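Putative cellulase CEL6 (Mycobacterium tuberculosis, PDB 1UP3) probably hydrolyses beta-1,4-glucosidic bonds of cellulose as a family 6 endoglucanase, with a cleft that holds chains of glucose units. Local coordinates at residues Trp233-Gly238 with Glu265-Cys270; Trp100-Ala105 with Val144-Arg149; Ala2-Gly7 with His253-Leu258. All coordinates share one frame; numbering follows the deposited sequence.

Contact 1 (Trp233-Gly238 with Glu265-Cys270). With BGC (beta-D-glucopyranose), chain B; BGC (beta-D-glucopyranose), chain C; SO4 (sulfate ion), chain E; SO4 (sulfate ion), chain D.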
loop_
_atom_site.group_PDB
_atom_site.type_symbol
_atom_site.label_atom_id
_atom_site.label_comp_id
_atom_site.label_asym_id
_atom_site.label_seq_id
_atom_site.Cartn_x
_atom_site.Cartn_y
_atom_site.Cartn_z
ATOM N N TRP A 233 -2.606 -11.669 -11.107
ATOM C CA TRP A 233 -2.134 -10.869 -9.970
ATOM C C TRP A 233 -2.066 -11.704 -8.690
ATOM O O TRP A 233 -1.628 -11.206 -7.659
ATOM C CB TRP A 233 -3.072 -9.658 -9.754
ATOM C CG TRP A 233 -4.516 -10.094 -9.769
ATOM C CD1 TRP A 233 -5.350 -10.095 -10.861
ATOM C CD2 TRP A 233 -5.250 -10.731 -8.714
ATOM N NE1 TRP A 233 -6.571 -10.624 -10.524
ATOM C CE2 TRP A 233 -6.542 -11.021 -9.221
ATOM C CE3 TRP A 233 -4.979 -11.034 -7.376
ATOM C CZ2 TRP A 233 -7.546 -11.613 -8.440
ATOM C CZ3 TRP A 233 -5.971 -11.624 -6.608
ATOM C CH2 TRP A 233 -7.236 -11.927 -7.162
ATOM N N CYS A 234 -2.493 -12.978 -8.751
ATOM C CA CYS A 234 -2.638 -13.811 -7.551
ATOM C C CYS A 234 -1.487 -14.825 -7.484
ATOM O O CYS A 234 -1.494 -15.837 -8.166
ATOM C CB CYS A 234 -4.016 -14.475 -7.594
ATOM S SG CYS A 234 -4.738 -14.859 -6.001
ATOM N N ASN A 235 -0.477 -14.496 -6.691
ATOM C CA ASN A 235 0.767 -15.283 -6.597
ATOM C C ASN A 235 1.331 -15.773 -7.947
ATOM O O ASN A 235 1.633 -16.964 -8.085
ATOM C CB ASN A 235 0.560 -16.501 -5.694
ATOM C CG ASN A 235 0.240 -16.136 -4.244
ATOM O OD1 ASN A 235 0.735 -15.124 -3.734
ATOM N ND2 ASN A 235 -0.568 -16.967 -3.561
ATOM N N PRO A 236 1.515 -14.902 -8.936
ATOM C CA PRO A 236 2.129 -15.347 -10.199
ATOM C C PRO A 236 3.580 -15.764 -10.035
ATOM O O PRO A 236 4.315 -15.234 -9.233
ATOM C CB PRO A 236 2.041 -14.125 -11.091
ATOM C CG PRO A 236 2.047 -12.962 -10.090
ATOM C CD PRO A 236 1.256 -13.453 -8.919
ATOM N N SER A 237 3.989 -16.721 -10.856
ATOM C CA SER A 237 5.394 -17.051 -10.925
ATOM C C SER A 237 6.114 -16.132 -11.918
ATOM O O SER A 237 5.499 -15.384 -12.687
ATOM C CB SER A 237 5.563 -18.524 -11.293
ATOM O OG SER A 237 5.072 -18.737 -12.597
ATOM N N GLY A 238 7.444 -16.186 -11.872
ATOM C CA GLY A 238 8.307 -15.465 -12.798
ATOM C C GLY A 238 8.414 -13.953 -12.610
ATOM O O GLY A 238 8.922 -13.241 -13.488
ATOM N N GLU A 265 4.699 -12.193 1.100
ATOM C CA GLU A 265 3.323 -12.427 1.564
ATOM C C GLU A 265 2.446 -12.967 0.451
ATOM O O GLU A 265 2.522 -12.495 -0.699
ATOM C CB GLU A 265 2.709 -11.139 2.105
ATOM C CG GLU A 265 3.213 -10.791 3.465
ATOM C CD GLU A 265 2.482 -9.544 3.980
ATOM O OE1 GLU A 265 1.420 -9.142 3.396
ATOM O OE2 GLU A 265 2.921 -8.991 4.918
ATOM N N SER A 266 1.663 -14.005 0.757
ATOM C CA SER A 266 0.753 -14.588 -0.212
ATOM C C SER A 266 -0.339 -13.597 -0.587
ATOM O O SER A 266 -0.815 -12.842 0.238
ATOM C CB SER A 266 0.119 -15.863 0.322
ATOM O OG SER A 266 -0.794 -16.393 -0.633
ATOM N N ASP A 267 -0.764 -13.639 -1.843
ATOM C CA ASP A 267 -1.890 -12.842 -2.311
ATOM C C ASP A 267 -3.231 -13.494 -1.954
ATOM O O ASP A 267 -4.293 -12.854 -2.099
ATOM C CB ASP A 267 -1.800 -12.592 -3.814
ATOM C CG ASP A 267 -0.560 -11.826 -4.203
ATOM O OD1 ASP A 267 -0.345 -10.752 -3.593
ATOM O OD2 ASP A 267 0.235 -12.234 -5.095
ATOM N N GLY A 268 -3.194 -14.772 -1.571
ATOM C CA GLY A 268 -4.398 -15.529 -1.260
ATOM C C GLY A 268 -4.278 -16.997 -1.653
ATOM O O GLY A 268 -3.248 -17.446 -2.136
ATOM N N THR A 269 -5.376 -17.730 -1.491
ATOM C CA THR A 269 -5.419 -19.114 -1.897
ATOM C C THR A 269 -5.381 -19.319 -3.424
ATOM O O THR A 269 -4.856 -20.330 -3.921
ATOM C CB THR A 269 -6.639 -19.782 -1.259
ATOM O OG1 THR A 269 -7.812 -19.041 -1.573
ATOM C CG2 THR A 269 -6.593 -19.742 0.222
ATOM N N CYS A 270 -5.910 -18.341 -4.154
ATOM C CA CYS A 270 -5.679 -18.188 -5.601
ATOM C C CYS A 270 -6.202 -19.370 -6.442
ATOM O O CYS A 270 -5.708 -19.628 -7.526
ATOM C CB CYS A 270 -4.191 -17.859 -5.884
ATOM S SG CYS A 270 -3.645 -16.266 -5.160
HETATM C C2 BGC B . -7.447 -5.922 -12.110
HETATM C C3 BGC B . -7.019 -6.665 -10.868
HETATM C C4 BGC B . -8.142 -6.777 -9.830
HETATM C C5 BGC B . -9.468 -7.250 -10.478
HETATM C C6 BGC B . -10.630 -7.139 -9.487
HETATM C C1 BGC B . -8.759 -6.514 -12.601
HETATM O O2 BGC B . -6.417 -6.029 -13.087
HETATM O O3 BGC B . -5.848 -6.043 -10.328
HETATM O O4 BGC B . -7.807 -7.717 -8.873
HETATM O O5 BGC B . -9.715 -6.405 -11.557
HETATM O O6 BGC B . -11.774 -7.710 -10.116
HETATM C C2 BGC C . -7.536 -8.203 -6.523
HETATM C C3 BGC C . -6.982 -7.650 -5.219
HETATM C C4 BGC C . -5.529 -7.206 -5.397
HETATM C C5 BGC C . -5.447 -6.270 -6.622
HETATM C C6 BGC C . -3.994 -5.914 -6.963
HETATM C C1 BGC C . -7.346 -7.179 -7.648
HETATM O O2 BGC C . -8.911 -8.605 -6.381
HETATM O O3 BGC C . -7.095 -8.587 -4.159
HETATM O O4 BGC C . -5.021 -6.530 -4.243
HETATM O O5 BGC C . -5.980 -6.878 -7.788
HETATM O O6 BGC C . -3.944 -4.993 -8.036
HETATM S S SO4 E . -9.057 -21.995 -3.149
HETATM O O1 SO4 E . -9.777 -22.119 -1.903
HETATM O O2 SO4 E . -7.730 -22.574 -3.033
HETATM O O3 SO4 E . -9.008 -20.602 -3.617
HETATM O O4 SO4 E . -9.792 -22.618 -4.275
HETATM S S SO4 D . -9.179 -11.193 -13.151
HETATM O O1 SO4 D . -10.571 -11.004 -12.748
HETATM O O2 SO4 D . -8.639 -12.352 -12.450
HETATM O O3 SO4 D . -8.432 -10.016 -12.748
HETATM O O4 SO4 D . -9.039 -11.328 -14.618
#
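Asn-235 and Asp-267 grip each other by two opposed bonds: Asn-235 N donates to Asp-267 OD2 at 2.9 Å, using the lone pair anti to the other carboxylate oxygen, and Asp-267 N donates to Asn-235 OD1 at 2.8 Å, almost straight at 171°. The two side chains run antiparallel, with amide and carboxylate planes only modestly inclined.

From CB of Asn-235, CG swings anti to the carbonyl carbon (chi1 -64°) and comes to 3.6 Å from Asp-267 N. At the tip, OD1 takes that N-H from a donor tilted 29° out of the carbonyl plane, while ND2 gives a near in-plane bond to Ser-266 OG at 3.0 Å and another to Glu-274. Both branches of the amide are thus used, which fixes its rotation. Ser-266 OG in turn bonds Pro-275 O and accepts from Gly-268 N, forming an ST turn. Asp-267 OD1 meets Arg-220 and Lys-261 in salt bridges that would balance its charge.

A disulfide joins Cys-234 SG to Cys-270 SG at 2.0 Å. CB of Cys-234 also lies against one face of the Trp-233 indole, and on the opposite face sits glucose C2 (chain C), 3.8 Å from Trp-233 CZ3. Cys-234, one half of the disulfide, thus backs a tryptophan platform of the kind typical of cellulase substrate clefts, here in the glycan site of a family 6 enzyme.

Contact 2 (Trp100-Ala105 with Val144-Arg149)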
loop_
_atom_site.group_PDB
_atom_site.type_symbol
_atom_site.label_atom_id
_atom_site.label_comp_id
_atom_site.label_asym_id
_atom_site.label_seq_id
_atom_site.Cartn_x
_atom_site.Cartn_y
_atom_site.Cartn_z
ATOM N N TRP A 100 -12.354 3.760 13.854
ATOM C CA TRP A 100 -10.998 3.280 13.595
ATOM C C TRP A 100 -10.107 4.382 13.050
ATOM O O TRP A 100 -9.004 4.568 13.554
ATOM C CB TRP A 100 -11.049 2.134 12.613
ATOM C CG TRP A 100 -9.755 1.358 12.407
ATOM C CD1 TRP A 100 -9.102 0.568 13.326
ATOM C CD2 TRP A 100 -9.024 1.210 11.164
ATOM N NE1 TRP A 100 -8.020 -0.049 12.733
ATOM C CE2 TRP A 100 -7.952 0.313 11.414
ATOM C CE3 TRP A 100 -9.186 1.715 9.857
ATOM C CZ2 TRP A 100 -7.032 -0.065 10.413
ATOM C CZ3 TRP A 100 -8.295 1.353 8.886
ATOM C CH2 TRP A 100 -7.225 0.453 9.166
ATOM N N ILE A 101 -10.584 5.110 12.031
ATOM C CA ILE A 101 -9.848 6.238 11.479
ATOM C C ILE A 101 -9.581 7.316 12.575
ATOM O O ILE A 101 -8.478 7.859 12.637
ATOM C CB ILE A 101 -10.644 6.872 10.283
ATOM C CG1 ILE A 101 -10.647 5.924 9.076
ATOM C CG2 ILE A 101 -10.084 8.222 9.963
ATOM C CD1 ILE A 101 -9.237 5.594 8.519
ATOM N N ASP A 102 -10.565 7.593 13.446
ATOM C CA ASP A 102 -10.337 8.557 14.509
ATOM C C ASP A 102 -9.197 8.120 15.393
ATOM O O ASP A 102 -8.375 8.948 15.825
ATOM C CB ASP A 102 -11.577 8.749 15.385
ATOM C CG ASP A 102 -12.716 9.405 14.660
ATOM O OD1 ASP A 102 -12.517 10.028 13.605
ATOM O OD2 ASP A 102 -13.901 9.343 15.100
ATOM N N ALA A 103 -9.186 6.839 15.707
ATOM C CA ALA A 103 -8.143 6.271 16.566
ATOM C C ALA A 103 -6.770 6.294 15.903
ATOM O O ALA A 103 -5.782 6.633 16.540
ATOM C CB ALA A 103 -8.519 4.865 16.970
ATOM N N VAL A 104 -6.685 5.932 14.625
ATOM C CA VAL A 104 -5.434 6.033 13.897
ATOM C C VAL A 104 -4.899 7.484 13.932
ATOM O O VAL A 104 -3.722 7.723 14.197
ATOM C CB VAL A 104 -5.580 5.568 12.451
ATOM C CG1 VAL A 104 -4.366 5.911 11.620
ATOM C CG2 VAL A 104 -5.838 4.048 12.372
ATOM N N ALA A 105 -5.763 8.453 13.669
ATOM C CA ALA A 105 -5.369 9.858 13.705
ATOM C C ALA A 105 -4.905 10.298 15.102
ATOM O O ALA A 105 -3.977 11.098 15.224
ATOM C CB ALA A 105 -6.524 10.715 13.192
ATOM N N VAL A 144 -9.375 10.818 4.511
ATOM C CA VAL A 144 -8.580 11.924 4.033
ATOM C C VAL A 144 -8.752 13.110 4.959
ATOM O O VAL A 144 -7.773 13.717 5.415
ATOM C CB VAL A 144 -8.951 12.325 2.584
ATOM C CG1 VAL A 144 -8.301 13.644 2.201
ATOM C CG2 VAL A 144 -8.535 11.231 1.596
ATOM N N ASP A 145 -10.011 13.450 5.248
ATOM C CA ASP A 145 -10.296 14.647 6.051
ATOM C C ASP A 145 -9.732 14.542 7.457
ATOM O O ASP A 145 -9.347 15.563 8.039
ATOM C CB ASP A 145 -11.800 14.870 6.172
ATOM C CG ASP A 145 -12.457 15.381 4.889
ATOM O OD1 ASP A 145 -11.767 15.794 3.924
ATOM O OD2 ASP A 145 -13.709 15.466 4.836
ATOM N N THR A 146 -9.691 13.341 8.016
ATOM C CA THR A 146 -9.272 13.140 9.414
ATOM C C THR A 146 -7.774 12.968 9.544
ATOM O O THR A 146 -7.150 13.512 10.459
ATOM C CB THR A 146 -10.009 11.947 9.979
ATOM O OG1 THR A 146 -11.422 12.153 9.776
ATOM C CG2 THR A 146 -9.842 11.842 11.488
ATOM N N LEU A 147 -7.192 12.178 8.657
ATOM C CA LEU A 147 -5.772 11.882 8.715
ATOM C C LEU A 147 -4.895 13.095 8.411
ATOM O O LEU A 147 -3.807 13.219 9.004
ATOM C CB LEU A 147 -5.382 10.707 7.824
ATOM C CG LEU A 147 -6.047 9.375 8.165
ATOM C CD1 LEU A 147 -5.909 8.424 7.000
ATOM C CD2 LEU A 147 -5.456 8.796 9.470
ATOM N N THR A 148 -5.357 13.981 7.520
ATOM C CA THR A 148 -4.589 15.158 7.139
ATOM C C THR A 148 -4.559 16.237 8.217
ATOM O O THR A 148 -3.856 17.227 8.065
ATOM C CB THR A 148 -5.046 15.741 5.792
ATOM O OG1 THR A 148 -6.455 16.007 5.811
ATOM C CG2 THR A 148 -4.791 14.752 4.662
ATOM N N ARG A 149 -5.296 16.050 9.300
ATOM C CA ARG A 149 -5.140 16.916 10.461
ATOM C C ARG A 149 -3.772 16.765 11.110
ATOM O O ARG A 149 -3.357 17.655 11.846
ATOM C CB ARG A 149 -6.247 16.674 11.484
ATOM C CG ARG A 149 -7.635 17.046 10.967
ATOM C CD ARG A 149 -7.798 18.485 10.490
ATOM N NE ARG A 149 -9.207 18.888 10.425
ATOM C CZ ARG A 149 -9.630 20.122 10.098
ATOM N NH1 ARG A 149 -8.760 21.105 9.835
ATOM N NH2 ARG A 149 -10.935 20.378 10.056
#
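Ile-101 CG2 presses on Thr-146 CB at 3.7 Å, the closest approach between the two segments, one taken from helix 94-108 and the other from helix 130-147. The tightly packed part of the interface is its buried side, made by Ile-101, Val-104 and Leu-147. Val-104 and Leu-147 meet branch to branch, CG1 of the valine against CD2 of the leucine at 3.8 Å. Leu-147 CD2 also lies 4.3 Å from Ala-105 CB, so this one methyl fits beside two residues of the facing helix. The backbones are close here, with the CA atoms of Ala-105 and Leu-147 5.4 Å apart, as the small alanine allows. No hydrogen bond spans the two segments; they meet by van der Waals contact, largely between aliphatic groups. On the inner side Ile-101 and Leu-147 both touch Leu-75 of strand 72-75, and Val-104 rests on Val-53 of helix 50-66.

This is the neighbour packing of an alpha/beta barrel: helix 94-108 leads from strand 72-75 to 113-117, helix 130-147 from there to 153-158, and the two consecutive crossover helices lie side by side outside the parallel sheet.

Toward solvent the contact passes to Asp-102, Ala-105 and Thr-146, all partly exposed, and becomes more polar. Thr-146 carries OG1 anti to its carbonyl carbon (chi1 -54°), where it bonds Tyr-142 O, and its CG2 is left to face the other helix, 3.9 Å from Ala-105 CB. The same methyl is 3.9 Å from Asp-102 OD1, a marginal van der Waals contact; the hydrogen-bond partner of that oxygen is the Tyr-142 hydroxyl.

Contact 3 (Ala2-Gly7 with His253-Leu258). With SO4 (sulfate ion), chain F.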
loop_
_atom_site.group_PDB
_atom_site.type_symbol
_atom_site.label_atom_id
_atom_site.label_comp_id
_atom_site.label_asym_id
_atom_site.label_seq_id
_atom_site.Cartn_x
_atom_site.Cartn_y
_atom_site.Cartn_z
ATOM N N ALA A 2 7.132 21.039 -1.553
ATOM C CA ALA A 2 8.270 20.144 -1.854
ATOM C C ALA A 2 7.821 18.708 -1.587
ATOM O O ALA A 2 6.732 18.482 -1.028
ATOM C CB ALA A 2 9.475 20.503 -0.992
ATOM N N ASN A 3 8.661 17.750 -1.982
ATOM C CA ASN A 3 8.351 16.317 -1.798
ATOM C C ASN A 3 8.473 15.982 -0.315
ATOM O O ASN A 3 9.580 16.055 0.222
ATOM C CB ASN A 3 9.332 15.528 -2.614
ATOM C CG ASN A 3 9.068 14.041 -2.596
ATOM O OD1 ASN A 3 8.240 13.572 -1.814
ATOM N ND2 ASN A 3 9.751 13.307 -3.497
ATOM N N PRO A 4 7.379 15.621 0.356
ATOM C CA PRO A 4 7.430 15.295 1.787
ATOM C C PRO A 4 8.220 14.012 2.107
ATOM O O PRO A 4 8.535 13.725 3.257
ATOM C CB PRO A 4 5.940 15.126 2.153
ATOM C CG PRO A 4 5.280 14.686 0.902
ATOM C CD PRO A 4 6.017 15.412 -0.205
ATOM N N LEU A 5 8.557 13.236 1.091
ATOM C CA LEU A 5 9.188 11.938 1.292
ATOM C C LEU A 5 10.703 11.987 1.127
ATOM O O LEU A 5 11.372 10.979 1.302
ATOM C CB LEU A 5 8.632 10.903 0.306
ATOM C CG LEU A 5 7.117 10.731 0.323
ATOM C CD1 LEU A 5 6.699 9.523 -0.519
ATOM C CD2 LEU A 5 6.599 10.563 1.735
ATOM N N ALA A 6 11.241 13.154 0.754
ATOM C CA ALA A 6 12.667 13.285 0.509
ATOM C C ALA A 6 13.308 13.658 1.857
ATOM O O ALA A 6 12.626 14.028 2.786
ATOM C CB ALA A 6 12.919 14.319 -0.567
ATOM N N GLY A 7 14.598 13.511 2.021
ATOM C CA GLY A 7 15.122 13.981 3.311
ATOM C C GLY A 7 15.244 13.003 4.473
ATOM O O GLY A 7 16.064 13.264 5.352
ATOM N N HIS A 253 5.602 14.079 -11.217
ATOM C CA HIS A 253 4.794 14.123 -10.005
ATOM C C HIS A 253 4.892 12.839 -9.163
ATOM O O HIS A 253 4.086 12.658 -8.244
ATOM C CB HIS A 253 3.358 14.415 -10.372
ATOM C CG HIS A 253 3.188 15.731 -11.058
ATOM N ND1 HIS A 253 3.205 15.854 -12.428
ATOM C CD2 HIS A 253 3.033 16.982 -10.562
ATOM C CE1 HIS A 253 3.054 17.131 -12.751
ATOM N NE2 HIS A 253 2.958 17.837 -11.639
ATOM N N ALA A 254 5.884 11.995 -9.438
ATOM C CA ALA A 254 6.115 10.758 -8.677
ATOM C C ALA A 254 7.008 11.086 -7.495
ATOM O O ALA A 254 8.218 11.301 -7.664
ATOM C CB ALA A 254 6.767 9.705 -9.586
ATOM N N ASP A 255 6.435 11.157 -6.302
ATOM C CA ASP A 255 7.192 11.440 -5.076
ATOM C C ASP A 255 8.140 10.298 -4.700
ATOM O O ASP A 255 9.213 10.537 -4.106
ATOM C CB ASP A 255 6.260 11.649 -3.878
ATOM C CG ASP A 255 5.552 13.010 -3.845
ATOM O OD1 ASP A 255 5.968 13.949 -4.584
ATOM O OD2 ASP A 255 4.550 13.172 -3.096
ATOM N N ALA A 256 7.731 9.053 -4.980
ATOM C CA ALA A 256 8.569 7.919 -4.622
ATOM C C ALA A 256 8.165 6.639 -5.296
ATOM O O ALA A 256 7.006 6.462 -5.668
ATOM C CB ALA A 256 8.511 7.667 -3.083
ATOM N N TYR A 257 9.132 5.744 -5.395
ATOM C CA TYR A 257 8.896 4.306 -5.521
ATOM C C TYR A 257 8.943 3.727 -4.120
ATOM O O TYR A 257 9.874 4.031 -3.376
ATOM C CB TYR A 257 9.953 3.622 -6.399
ATOM C CG TYR A 257 10.186 4.227 -7.758
ATOM C CD1 TYR A 257 9.212 4.934 -8.407
ATOM C CD2 TYR A 257 11.433 4.084 -8.377
ATOM C CE1 TYR A 257 9.447 5.507 -9.683
ATOM C CE2 TYR A 257 11.684 4.636 -9.602
ATOM C CZ TYR A 257 10.693 5.351 -10.249
ATOM O OH TYR A 257 10.927 5.932 -11.457
ATOM N N LEU A 258 7.914 2.990 -3.726
ATOM C CA LEU A 258 7.831 2.362 -2.409
ATOM C C LEU A 258 7.620 0.881 -2.536
ATOM O O LEU A 258 7.120 0.408 -3.576
ATOM C CB LEU A 258 6.695 2.946 -1.561
ATOM C CG LEU A 258 6.747 4.453 -1.250
ATOM C CD1 LEU A 258 5.468 4.864 -0.539
ATOM C CD2 LEU A 258 8.016 4.814 -0.457
HETATM S S SO4 F . 5.962 20.114 -4.819
HETATM O O1 SO4 F . 4.971 20.207 -3.744
HETATM O O2 SO4 F . 6.547 18.780 -4.984
HETATM O O3 SO4 F . 7.079 21.015 -4.502
HETATM O O4 SO4 F . 5.344 20.560 -6.070
#
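Asn-3 reaches Asp-255 with its amide: ND2 donates to the backbone O of Asp-255 at 2.9 Å, the N-H...O angle being 166°. The bond lies in the plane of the acceptor carbonyl, on a lone pair, and close to the amide plane of Asn-3 as well. A chi1 of -176° puts CG of Asn-3 anti to the backbone N; the amide group lies against the Asp-255 carboxylate, the two planes stacked 26° apart and OD1 of Asn-3 3.4 Å from CG of Asp-255. Next to this polar pair, Leu-5 CD1 touches Ala-256 CB at 3.6 Å and Asp-255 CB at 4.0 Å, while Pro-4 CD approaches Asp-255 OD2 at 3.9 Å.

The next shell fixes both partners. OD1 of Asn-3 accepts from Leu-5 N at 2.9 Å, with the donor well above the carbonyl plane; this Asx turn overlaps a type I beta turn from Asn-3 to Ala-6, consistent with the turn holding the amide and Leu-5 against the strand. Both ends of the Asn-3 amide are therefore occupied. Asp-255 is held by Tyr-156 and Arg-183, which bind its OD2; the arginine would be expected to stabilise the negative charge. Leu-5 reaches further, to Ala-154 and Tyr-156 of strand 153-158 and Val-215 of strand 213-217.

Outside these layers, a sulfate, probably from the crystallisation liquor, makes weak bonds with the N of Ala-2 and is also bonded by Arg-183. Because residues 3-5 touch side chains from several strands, and Asp-255 stands near the start of strand 254-258, the arrangement is that of an N-terminal segment laid across the strand-entry end of an alpha/beta barrel, consistent with the distorted barrel of family 6 glycoside hydrolases.

In the fold
From the N terminus, residues 2-7 first meet the barrel at contact 3, whose partner, the edge strand 254-258, follows some 245 residues later, so the contact joins the beginning of the chain to its last strand. Contact 2 opens and closes within that long span, tying helix 94-108 to helix 130-147 on the outer layer. Contact 1 begins after contact 2 has closed and crosses contact 3: its first loop, 233-238, precedes the edge strand and its second loop, 265-270, comes after it, the two being linked at the glycan cleft. Contacts 1 and 3 lie on opposite sides of the chain's centre, with their own centres about 28 Å apart, and no two of the three contacts touch.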